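Local coordinates for putative transcriptional regulator protein, LacI family (PDB 3MIZ) that probably acts as a DNA-binding repressor of the LacI family, its modelled part having the two-lobed periplasmic binding protein-like fold, at residues 17-22 with 50-55; 190-195 with 214-219; 249-254 with 280-285. One frame throughout, in Å; residues are numbered along the deposited sequence.

Contact 1: residues 17-22 with 50-55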
# COMPACT_ATOMS: atom_id res chain seq x y z
N GLY A 17 0.88 -12.08 19.07
CA GLY A 17 -0.31 -11.69 18.35
C GLY A 17 -0.21 -10.20 18.08
O GLY A 17 0.24 -9.44 18.92
N ILE A 18 -0.61 -9.79 16.88
CA ILE A 18 -0.59 -8.38 16.53
C ILE A 18 -2.04 -7.92 16.45
O ILE A 18 -2.83 -8.50 15.71
CB ILE A 18 0.03 -8.11 15.15
CG1 ILE A 18 1.50 -8.52 15.14
CG2 ILE A 18 -0.12 -6.62 14.79
CD1 ILE A 18 2.18 -8.28 13.78
N ILE A 19 -2.39 -6.90 17.21
CA ILE A 19 -3.75 -6.39 17.13
C ILE A 19 -3.60 -5.05 16.43
O ILE A 19 -2.99 -4.13 16.95
CB ILE A 19 -4.37 -6.19 18.53
CG1 ILE A 19 -4.54 -7.56 19.20
CG2 ILE A 19 -5.72 -5.47 18.41
CD1 ILE A 19 -5.22 -7.52 20.56
N THR A 20 -4.13 -4.97 15.21
CA THR A 20 -4.05 -3.73 14.47
C THR A 20 -5.44 -3.17 14.22
O THR A 20 -6.42 -3.89 14.35
CB THR A 20 -3.37 -3.93 13.13
OG1 THR A 20 -3.23 -2.66 12.49
CG2 THR A 20 -4.20 -4.87 12.24
N ASP A 21 -5.52 -1.90 13.85
CA ASP A 21 -6.81 -1.29 13.60
C ASP A 21 -7.28 -1.22 12.15
O ASP A 21 -8.23 -1.90 11.77
CB ASP A 21 -6.88 0.12 14.23
CG ASP A 21 -5.68 1.01 13.88
OD1 ASP A 21 -4.86 0.64 13.02
OD2 ASP A 21 -5.58 2.10 14.48
N TYR A 22 -6.61 -0.43 11.32
CA TYR A 22 -7.06 -0.25 9.94
C TYR A 22 -6.19 -0.80 8.83
O TYR A 22 -6.08 -0.19 7.76
CB TYR A 22 -7.30 1.24 9.69
CG TYR A 22 -8.17 1.88 10.74
CD1 TYR A 22 -9.54 1.64 10.79
CD2 TYR A 22 -7.62 2.72 11.71
CE1 TYR A 22 -10.34 2.20 11.78
CE2 TYR A 22 -8.41 3.29 12.70
CZ TYR A 22 -9.77 3.03 12.73
OH TYR A 22 -10.55 3.58 13.72
N ALA A 50 -4.66 -9.85 13.88
CA ALA A 50 -6.11 -9.65 13.98
C ALA A 50 -6.37 -8.15 13.83
O ALA A 50 -5.68 -7.34 14.42
CB ALA A 50 -6.62 -10.14 15.34
N ASN A 51 -7.39 -7.80 13.04
CA ASN A 51 -7.73 -6.40 12.77
C ASN A 51 -9.06 -6.04 13.43
O ASN A 51 -10.04 -6.77 13.30
CB ASN A 51 -7.83 -6.18 11.26
CG ASN A 51 -7.74 -4.71 10.87
OD1 ASN A 51 -6.80 -4.01 11.24
ND2 ASN A 51 -8.72 -4.24 10.09
N THR A 52 -9.10 -4.91 14.14
CA THR A 52 -10.30 -4.45 14.83
C THR A 52 -11.20 -3.61 13.93
O THR A 52 -12.40 -3.48 14.18
CB THR A 52 -9.94 -3.57 16.05
OG1 THR A 52 -9.42 -2.32 15.57
CG2 THR A 52 -8.91 -4.24 16.93
N GLY A 53 -10.62 -3.02 12.89
CA GLY A 53 -11.40 -2.17 12.00
C GLY A 53 -11.83 -0.92 12.74
O GLY A 53 -12.69 -0.16 12.28
N GLY A 54 -11.22 -0.69 13.90
CA GLY A 54 -11.52 0.47 14.71
C GLY A 54 -12.70 0.28 15.66
O GLY A 54 -13.15 1.23 16.29
N SER A 55 -13.18 -0.96 15.76
CA SER A 55 -14.31 -1.26 16.64
C SER A 55 -13.92 -1.72 18.04
O SER A 55 -13.23 -2.73 18.20
CB SER A 55 -15.20 -2.32 15.99
OG SER A 55 -16.08 -2.88 16.94
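In the N-terminal lobe, strand 15-20, helix 30-42 and strand 46-51 form a beta-alpha-beta unit, and this contact lies where its two parallel strands end. The backbone does most of the joining: A50 N donates to I18 O, T20 N to A50 O at 2.9 Å, and T52 N to T20 O, all nearly straight and close to the C=O axis of the acceptor. One step further the pairing bends: G53 N reaches D21 O at 2.9 Å on a lone pair in the carbonyl plane, with an N-H...O angle of 130°. On the face that carries I19 and A50, I19 CG2 is met at 3.7 Å by CG2 of T52, which comes in at about a right angle from just past the strand; A50 is small enough to lie against I62 of helix 56-68. On the other face T20 turns OG1 anti to the backbone N (chi1 -176°), where it bonds V77 O. T52 holds OG1 in the crowded position, chi1 70°, and accepts from G54 N at 2.9 Å, an ST turn within the type I' turn from T52 to S55. Glycine suits both middle positions: G53 has positive phi, and a CB on G54 would collide with Y22 OH, which lies 3.4 Å from G54 CA. D21 OD1 takes Y22 N from above the carboxylate plane at 2.7 Å and also M79 N, while OD2 forms a salt bridge with R82. So many donors around one buried carboxylate probably favour its ionised form and fix the chain as it leaves the strand.

Contact 2: residues 190-195 with 214-219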
# COMPACT_ATOMS: atom_id res chain seq x y z
N GLU A 190 -3.35 26.41 -6.91
CA GLU A 190 -3.65 27.76 -6.44
C GLU A 190 -2.40 28.37 -5.81
O GLU A 190 -2.07 29.53 -6.07
CB GLU A 190 -4.78 27.72 -5.41
CG GLU A 190 -5.25 29.09 -4.91
CD GLU A 190 -5.69 30.01 -6.04
OE1 GLU A 190 -6.45 29.56 -6.93
OE2 GLU A 190 -5.30 31.20 -6.02
N MSE A 191 -1.72 27.58 -5.00
CA MSE A 191 -0.51 28.01 -4.30
C MSE A 191 0.62 28.40 -5.25
O MSE A 191 1.33 29.38 -5.03
CB MSE A 191 -0.03 26.88 -3.38
CG MSE A 191 1.17 27.21 -2.52
SE MSE A 191 1.67 25.69 -1.41
CE MSE A 191 0.19 25.76 -0.16
N LEU A 192 0.77 27.63 -6.33
CA LEU A 192 1.83 27.88 -7.30
C LEU A 192 1.49 29.00 -8.29
O LEU A 192 2.37 29.49 -9.01
CB LEU A 192 2.14 26.59 -8.05
CG LEU A 192 2.86 25.52 -7.22
CD1 LEU A 192 2.79 24.16 -7.93
CD2 LEU A 192 4.30 25.95 -7.00
N LYS A 193 0.23 29.40 -8.33
CA LYS A 193 -0.19 30.46 -9.24
C LYS A 193 -0.15 31.81 -8.54
O LYS A 193 -0.38 32.84 -9.17
CB LYS A 193 -1.59 30.18 -9.79
CG LYS A 193 -1.61 29.09 -10.86
CD LYS A 193 -2.92 29.05 -11.61
CE LYS A 193 -4.08 28.68 -10.70
NZ LYS A 193 -5.36 28.54 -11.47
N GLN A 194 0.14 31.79 -7.24
CA GLN A 194 0.22 33.02 -6.46
C GLN A 194 1.29 33.92 -7.08
O GLN A 194 2.24 33.43 -7.69
CB GLN A 194 0.62 32.71 -5.02
CG GLN A 194 -0.40 31.92 -4.22
CD GLN A 194 0.08 31.65 -2.80
OE1 GLN A 194 1.11 31.01 -2.60
NE2 GLN A 194 -0.67 32.13 -1.82
N ASP A 195 1.12 35.22 -6.92
CA ASP A 195 2.08 36.18 -7.45
C ASP A 195 3.43 36.00 -6.76
O ASP A 195 4.48 36.07 -7.39
CB ASP A 195 1.56 37.61 -7.27
CG ASP A 195 0.32 37.88 -8.11
OD1 ASP A 195 0.42 37.83 -9.35
OD2 ASP A 195 -0.76 38.13 -7.52
N ILE A 214 2.50 16.86 -10.20
CA ILE A 214 1.68 17.06 -11.39
C ILE A 214 1.19 18.50 -11.49
O ILE A 214 1.17 19.08 -12.58
CB ILE A 214 0.49 16.07 -11.40
CG1 ILE A 214 1.03 14.63 -11.43
CG2 ILE A 214 -0.41 16.32 -12.62
CD1 ILE A 214 -0.02 13.57 -11.51
N ALA A 215 0.81 19.07 -10.35
CA ALA A 215 0.35 20.46 -10.34
C ALA A 215 1.46 21.38 -10.86
O ALA A 215 1.22 22.25 -11.68
CB ALA A 215 -0.04 20.86 -8.92
N ALA A 216 2.68 21.18 -10.37
CA ALA A 216 3.80 22.01 -10.79
C ALA A 216 4.15 21.84 -12.27
O ALA A 216 4.31 22.83 -13.00
CB ALA A 216 5.02 21.72 -9.92
N MSE A 217 4.28 20.60 -12.72
CA MSE A 217 4.62 20.32 -14.11
C MSE A 217 3.53 20.79 -15.08
O MSE A 217 3.82 21.22 -16.20
CB MSE A 217 4.88 18.83 -14.31
CG MSE A 217 6.07 18.32 -13.53
SE MSE A 217 6.35 16.42 -13.73
CE MSE A 217 7.38 16.46 -15.38
N ALA A 218 2.28 20.73 -14.63
CA ALA A 218 1.17 21.16 -15.46
C ALA A 218 1.21 22.67 -15.70
O ALA A 218 0.52 23.18 -16.59
CB ALA A 218 -0.15 20.77 -14.80
N LEU A 219 2.02 23.37 -14.91
CA LEU A 219 2.16 24.82 -15.05
C LEU A 219 3.50 25.16 -15.70
O LEU A 219 3.90 26.33 -15.73
CB LEU A 219 2.08 25.50 -13.68
CG LEU A 219 0.74 25.46 -12.94
CD1 LEU A 219 0.93 26.01 -11.53
CD2 LEU A 219 -0.30 26.28 -13.69
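Where helices 184-192 and 206-217 run out into their following turns, L192 and L219 point their CB atoms toward each other's segments: the tip of L192 reaches the backbone of A216, the tip of L219 the CB of L192. Both helices belong to the C-terminal lobe of the periplasmic binding protein-like fold, and strand 200-203 lies between them in sequence. No hydrogen bond crosses between the segments; the contact is apolar. L192 sets CG beside its backbone N (chi1 -71°) and runs CD1 outward, anti to CA (chi2 165°), so that this methyl goes furthest across. It lands beside the backbone of A216, 3.7 Å from A216 CA and 3.9 Å from A216 CB, and is 4.5 Å from A215 CB. Alanine suits both places, since its single methyl lets the leucine come close to the helix itself; A215 also meets F185, A188 and T189 of helix 184-192. The approach from the other side is made by L219, with an equally extended chain (chi2 172°). Its CD1 comes to 3.7 Å from L192 CB, the two side chains crossing rather than lying side by side. L192 is buried further by I201 of strand 200-203 and by R197 and L221, whereas L219 stays exposed at the edge. I214, M217 and A218, which do not touch segment 190-195, pack on the second subunit; M217, like M191, is a selenomethionine. K193 adds only the aliphatic part of its chain, which suits a lysine at a surface edge: it crosses L219 at about a right angle, and its CG lies 4.0 Å from L219 CD1 and 4.2 Å from L219 CD2, facing both prongs of the leucine fork.

Contact 3: residues 249-254 with 280-285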
# COMPACT_ATOMS: atom_id res chain seq x y z
N ALA A 249 11.37 12.36 4.74
CA ALA A 249 11.72 11.96 6.09
C ALA A 249 11.12 10.56 6.22
O ALA A 249 9.91 10.38 6.06
CB ALA A 249 11.09 12.91 7.11
N ALA A 250 11.97 9.58 6.50
CA ALA A 250 11.49 8.21 6.59
C ALA A 250 10.93 7.84 7.95
O ALA A 250 11.60 7.99 8.97
CB ALA A 250 12.61 7.25 6.24
N LEU A 251 9.69 7.37 7.96
CA LEU A 251 9.10 6.93 9.22
C LEU A 251 9.83 5.61 9.42
O LEU A 251 9.87 4.78 8.51
CB LEU A 251 7.60 6.71 9.07
CG LEU A 251 6.69 7.94 9.08
CD1 LEU A 251 5.27 7.51 8.71
CD2 LEU A 251 6.71 8.60 10.46
N PRO A 252 10.42 5.40 10.61
CA PRO A 252 11.16 4.17 10.93
C PRO A 252 10.26 2.97 11.25
O PRO A 252 10.45 2.28 12.25
CB PRO A 252 12.00 4.60 12.13
CG PRO A 252 11.06 5.51 12.86
CD PRO A 252 10.48 6.35 11.74
N TYR A 253 9.30 2.70 10.37
CA TYR A 253 8.37 1.60 10.56
C TYR A 253 9.02 0.25 10.75
O TYR A 253 8.71 -0.46 11.71
CB TYR A 253 7.38 1.53 9.40
CG TYR A 253 6.26 2.55 9.51
CD1 TYR A 253 5.84 3.00 10.76
CD2 TYR A 253 5.60 3.03 8.39
CE1 TYR A 253 4.80 3.90 10.89
CE2 TYR A 253 4.54 3.94 8.51
CZ TYR A 253 4.15 4.36 9.77
OH TYR A 253 3.09 5.24 9.92
N TYR A 254 9.91 -0.12 9.84
CA TYR A 254 10.59 -1.41 9.93
C TYR A 254 11.29 -1.55 11.29
O TYR A 254 11.14 -2.57 11.97
CB TYR A 254 11.61 -1.54 8.79
CG TYR A 254 12.33 -2.87 8.78
CD1 TYR A 254 11.67 -4.04 8.40
CD2 TYR A 254 13.66 -2.96 9.19
CE1 TYR A 254 12.32 -5.27 8.44
CE2 TYR A 254 14.32 -4.19 9.23
CZ TYR A 254 13.64 -5.34 8.85
OH TYR A 254 14.29 -6.56 8.92
N VAL A 280 11.44 6.99 18.35
CA VAL A 280 12.50 6.77 17.37
C VAL A 280 12.51 7.86 16.30
O VAL A 280 11.47 8.18 15.72
CB VAL A 280 12.34 5.39 16.70
CG1 VAL A 280 13.45 5.18 15.67
CG2 VAL A 280 12.37 4.29 17.76
N SER A 281 13.68 8.41 16.04
CA SER A 281 13.83 9.47 15.05
C SER A 281 13.48 9.06 13.62
O SER A 281 13.52 7.88 13.27
CB SER A 281 15.26 10.01 15.08
OG SER A 281 16.19 8.98 14.78
N CYS A 282 13.13 10.05 12.81
CA CYS A 282 12.82 9.83 11.40
C CYS A 282 14.07 10.27 10.64
O CYS A 282 14.57 11.36 10.85
CB CYS A 282 11.63 10.69 10.97
SG CYS A 282 10.07 10.23 11.76
N LYS A 283 14.57 9.40 9.77
CA LYS A 283 15.77 9.71 9.00
C LYS A 283 15.48 10.55 7.77
O LYS A 283 14.62 10.22 6.97
CB LYS A 283 16.45 8.41 8.56
CG LYS A 283 17.00 7.57 9.70
CD LYS A 283 17.60 6.27 9.19
CE LYS A 283 18.20 5.44 10.32
NZ LYS A 283 18.70 4.13 9.85
N LEU A 284 16.21 11.65 7.63
CA LEU A 284 16.04 12.50 6.45
C LEU A 284 16.71 11.75 5.30
O LEU A 284 17.89 11.42 5.38
CB LEU A 284 16.69 13.86 6.67
CG LEU A 284 16.66 14.87 5.53
CD1 LEU A 284 15.31 14.84 4.83
CD2 LEU A 284 16.95 16.25 6.08
N VAL A 285 15.94 11.47 4.25
CA VAL A 285 16.47 10.76 3.09
C VAL A 285 16.65 11.77 1.98
O VAL A 285 15.68 12.20 1.35
CB VAL A 285 15.51 9.66 2.62
CG1 VAL A 285 16.10 8.92 1.42
CG2 VAL A 285 15.23 8.69 3.76
O HOH W 1 13.70 6.54 9.85
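A250 O accepts two hydrogen bonds, one from water 1 at 2.7 Å and a weak, bent one from K283 N at 3.4 Å; C282 CA-H adds a weak CH...O contact. Water 1 also accepts from K283 N, at 3.0 Å, and so links the two segments alongside their weak direct bond. The companion bond is far better: A250 N meets K283 O at 2.8 Å, with an N-H...O angle of 176°, though from above the carbonyl plane. A250 CB packs on V285 CG2, the single methyl of alanine meeting one branch of the valine. P252 is the centre of an inverse gamma turn and the N-cap of helix 253-268, a place where its missing N-H is no handicap. Its ring slides past V280, CG lying 3.7 Å from V280 CG1, while CD faces C282 SG at 3.9 Å. A glycine here would lose these ring contacts and would probably loosen the turn into the helix. Strand 277-285 runs between strands 110-113 and 248-250, consistent with the inter-lobe crossovers of this fold; helix 115-127 covers A249 and L284, and helix 30-42 receives Y253 and Y254.

Followed from the N terminus, the three contacts come in series: each closes its loop before the next opens, and none nests or crosses. Contact 1 closes 27 residues holding helix 30-42, joining neighbouring strands of the N-terminal lobe. Contact 2 closes 18 residues that include strand 200-203 and ties two helix ends of the C-terminal lobe; its centre is about 40 Å from that of contact 1, on the opposite side of the chain's centre, and both touch the second subunit. Contact 3 closes 25 residues, most of helix 253-268 among them, and pairs strand 248-250 with strand 277-285 nearer the chain's centre. Helix 30-42, inside the loop of contact 1, is bonded through D38 to Y254 of contact 3.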